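Local coordinates for phosphopantothenoylcysteine decarboxylase (Cryptococcus neoformans, PDB 6EOA), which binds flavin mononucleotide and probably catalyses the decarboxylation of phosphopantothenoylcysteine in coenzyme A biosynthesis, at residues A50-G55 against D83-S88. Residues are numbered along the deposited sequence; the frame is centred on the assembly and turned at random.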
ATOM      1  N   ALA A  50      -1.931  17.248  17.383  1.00 58.83           N
ATOM      2  CA  ALA A  50      -2.852  17.718  16.345  1.00 55.38           C
ATOM      3  C   ALA A  50      -4.025  18.533  16.916  1.00 57.40           C
ATOM      4  O   ALA A  50      -4.386  19.564  16.342  1.00 60.56           O
ATOM      5  CB  ALA A  50      -3.374  16.541  15.516  1.00 51.88           C
ATOM      6  N   PRO A  51      -4.628  18.089  18.043  1.00 55.11           N
ATOM      7  CA  PRO A  51      -5.673  18.936  18.634  1.00 57.28           C
ATOM      8  C   PRO A  51      -5.186  20.319  19.086  1.00 60.40           C
ATOM      9  O   PRO A  51      -5.956  21.276  19.005  1.00 61.26           O
ATOM     10  CB  PRO A  51      -6.143  18.117  19.838  1.00 57.50           C
ATOM     11  CG  PRO A  51      -5.874  16.713  19.450  1.00 55.94           C
ATOM     12  CD  PRO A  51      -4.581  16.768  18.703  1.00 55.00           C
ATOM     13  N   ASP A  52      -3.942  20.425  19.549  1.00 61.61           N
ATOM     14  CA  ASP A  52      -3.394  21.718  19.961  1.00 66.60           C
ATOM     15  C   ASP A  52      -3.233  22.660  18.769  1.00 66.86           C
ATOM     16  O   ASP A  52      -3.446  23.869  18.882  1.00 69.85           O
ATOM     17  CB  ASP A  52      -2.049  21.531  20.664  1.00 72.10           C
ATOM     18  CG  ASP A  52      -2.174  20.750  21.954  1.00 80.35           C
ATOM     19  OD1 ASP A  52      -2.577  21.348  22.974  1.00 82.86           O
ATOM     20  OD2 ASP A  52      -1.876  19.536  21.946  1.00 85.25           O
ATOM     21  N   ILE A  53      -2.848  22.097  17.629  1.00 65.14           N
ATOM     22  CA  ILE A  53      -2.700  22.865  16.399  1.00 63.60           C
ATOM     23  C   ILE A  53      -4.055  23.384  15.925  1.00 62.60           C
ATOM     24  O   ILE A  53      -4.206  24.568  15.619  1.00 65.53           O
ATOM     25  CB  ILE A  53      -2.051  22.017  15.285  1.00 62.85           C
ATOM     26  CG1 ILE A  53      -0.591  21.710  15.626  1.00 67.14           C
ATOM     27  CG2 ILE A  53      -2.134  22.730  13.953  1.00 61.20           C
ATOM     28  CD1 ILE A  53       0.084  20.757  14.655  1.00 66.08           C
ATOM     29  N   VAL A  54      -5.038  22.491  15.880  1.00 60.69           N
ATOM     30  CA  VAL A  54      -6.382  22.848  15.445  1.00 60.44           C
ATOM     31  C   VAL A  54      -6.977  23.928  16.345  1.00 63.97           C
ATOM     32  O   VAL A  54      -7.573  24.891  15.861  1.00 64.99           O
ATOM     33  CB  VAL A  54      -7.310  21.620  15.429  1.00 61.43           C
ATOM     34  CG1 VAL A  54      -8.733  22.025  15.069  1.00 62.29           C
ATOM     35  CG2 VAL A  54      -6.786  20.577  14.453  1.00 58.06           C
ATOM     36  N   GLY A  55      -6.792  23.768  17.652  1.00 63.05           N
ATOM     37  CA  GLY A  55      -7.276  24.740  18.612  1.00 65.46           C
ATOM     38  C   GLY A  55      -6.668  26.106  18.375  1.00 68.31           C
ATOM     39  O   GLY A  55      -7.352  27.123  18.487  1.00 69.48           O
ATOM     40  N   ASP A  83     -12.290  18.816  19.888  1.00 61.27           N
ATOM     41  CA  ASP A  83     -13.354  19.645  20.450  1.00 65.70           C
ATOM     42  C   ASP A  83     -12.981  20.201  21.824  1.00 65.17           C
ATOM     43  O   ASP A  83     -13.183  21.388  22.094  1.00 64.69           O
ATOM     44  CB  ASP A  83     -14.655  18.851  20.544  1.00 69.54           C
ATOM     45  CG  ASP A  83     -15.315  18.654  19.189  1.00 71.73           C
ATOM     46  OD1 ASP A  83     -14.649  18.896  18.157  1.00 69.76           O
ATOM     47  OD2 ASP A  83     -16.500  18.257  19.154  1.00 72.21           O
ATOM     48  N   ASN A  84     -12.441  19.344  22.689  1.00 64.89           N
ATOM     49  CA  ASN A  84     -11.940  19.787  23.992  1.00 67.67           C
ATOM     50  C   ASN A  84     -10.867  20.853  23.816  1.00 65.75           C
ATOM     51  O   ASN A  84     -10.805  21.826  24.567  1.00 66.15           O
ATOM     52  CB  ASN A  84     -11.369  18.613  24.790  1.00 70.26           C
ATOM     53  CG  ASN A  84     -12.445  17.745  25.409  1.00 74.34           C
ATOM     54  OD1 ASN A  84     -13.604  18.144  25.504  1.00 79.10           O
ATOM     55  ND2 ASN A  84     -12.061  16.548  25.840  1.00 74.48           N
ATOM     56  N   SER A  85     -10.030  20.659  22.802  1.00 62.33           N
ATOM     57  CA  SER A  85      -8.913  21.553  22.542  1.00 66.16           C
ATOM     58  C   SER A  85      -9.383  22.902  21.998  1.00 66.46           C
ATOM     59  O   SER A  85      -8.775  23.939  22.275  1.00 68.50           O
ATOM     60  CB  SER A  85      -7.934  20.893  21.571  1.00 70.05           C
ATOM     61  OG  SER A  85      -6.738  21.638  21.458  1.00 77.33           O
ATOM     62  N   VAL A  86     -10.469  22.886  21.230  1.00 64.25           N
ATOM     63  CA  VAL A  86     -11.053  24.121  20.717  1.00 62.96           C
ATOM     64  C   VAL A  86     -11.660  24.938  21.860  1.00 67.69           C
ATOM     65  O   VAL A  86     -11.425  26.146  21.967  1.00 72.13           O
ATOM     66  CB  VAL A  86     -12.128  23.836  19.646  1.00 60.85           C
ATOM     67  CG1 VAL A  86     -12.909  25.095  19.326  1.00 62.55           C
ATOM     68  CG2 VAL A  86     -11.483  23.264  18.387  1.00 57.82           C
ATOM     69  N   ARG A  87     -12.430  24.276  22.719  1.00 68.79           N
ATOM     70  CA  ARG A  87     -13.024  24.940  23.879  1.00 72.12           C
ATOM     71  C   ARG A  87     -11.957  25.529  24.788  1.00 75.30           C
ATOM     72  O   ARG A  87     -12.113  26.630  25.315  1.00 76.15           O
ATOM     73  CB  ARG A  87     -13.892  23.969  24.678  1.00 72.88           C
ATOM     74  CG  ARG A  87     -15.062  23.395  23.913  1.00 73.25           C
ATOM     75  CD  ARG A  87     -15.894  22.508  24.816  1.00 75.87           C
ATOM     76  NE  ARG A  87     -16.799  21.670  24.042  1.00 81.66           N
ATOM     77  CZ  ARG A  87     -16.583  20.387  23.783  1.00 81.02           C
ATOM     78  NH1 ARG A  87     -15.491  19.789  24.244  1.00 78.93           N
ATOM     79  NH2 ARG A  87     -17.458  19.700  23.066  1.00 81.60           N
ATOM     80  N   SER A  88     -10.878  24.780  24.972  1.00 76.59           N
ATOM     81  CA  SER A  88      -9.766  25.220  25.803  1.00 77.98           C
ATOM     82  C   SER A  88      -9.144  26.501  25.256  1.00 77.78           C
ATOM     83  O   SER A  88      -8.850  27.430  26.008  1.00 81.56           O
ATOM     84  CB  SER A  88      -8.711  24.118  25.900  1.00 78.65           C
ATOM     85  OG  SER A  88      -7.598  24.545  26.659  1.00 85.75           O
TER
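Pro51, Val54 and Gly55 meet Ser85 and Val86 where helix 50-59, which follows strand 35-41, packs against helix 79-89, which follows strand 63-69, in a Rossmann-like alpha/beta fold. The segments run in roughly the same direction, with axes 8.1 Å apart at closest approach and a crossing angle of -42°.

Gly55 has no side chain, and its bare CA lets the backbones come close: Gly55 CA lies 4.4 Å from Val86 CA and 4.0 Å from Ser85 O.

The apolar contacts are few. Pro51 CB rests against Ser85 CB at 3.7 Å. Deeper in, Val54 CG1 faces Val86 CG2 at 4.5 Å, a loose contact. Val54 also packs on Leu39, Val65 and Val67 of the sheet; Val86 packs on Phe101 of a loop.

One hydrogen bond joins the two segments. With OG anti to the backbone N (chi1 -171°), the Ser85 hydroxyl reaches across to donate to Pro51 O. Pro51 O also accepts the helical bond from Gly55 N at 3.0 Å. The two donors approach from opposite faces of the carbonyl plane. Ser85 OG sits well above that plane, 2.6 Å from Pro51 O, with a C=O...OG angle of 104°.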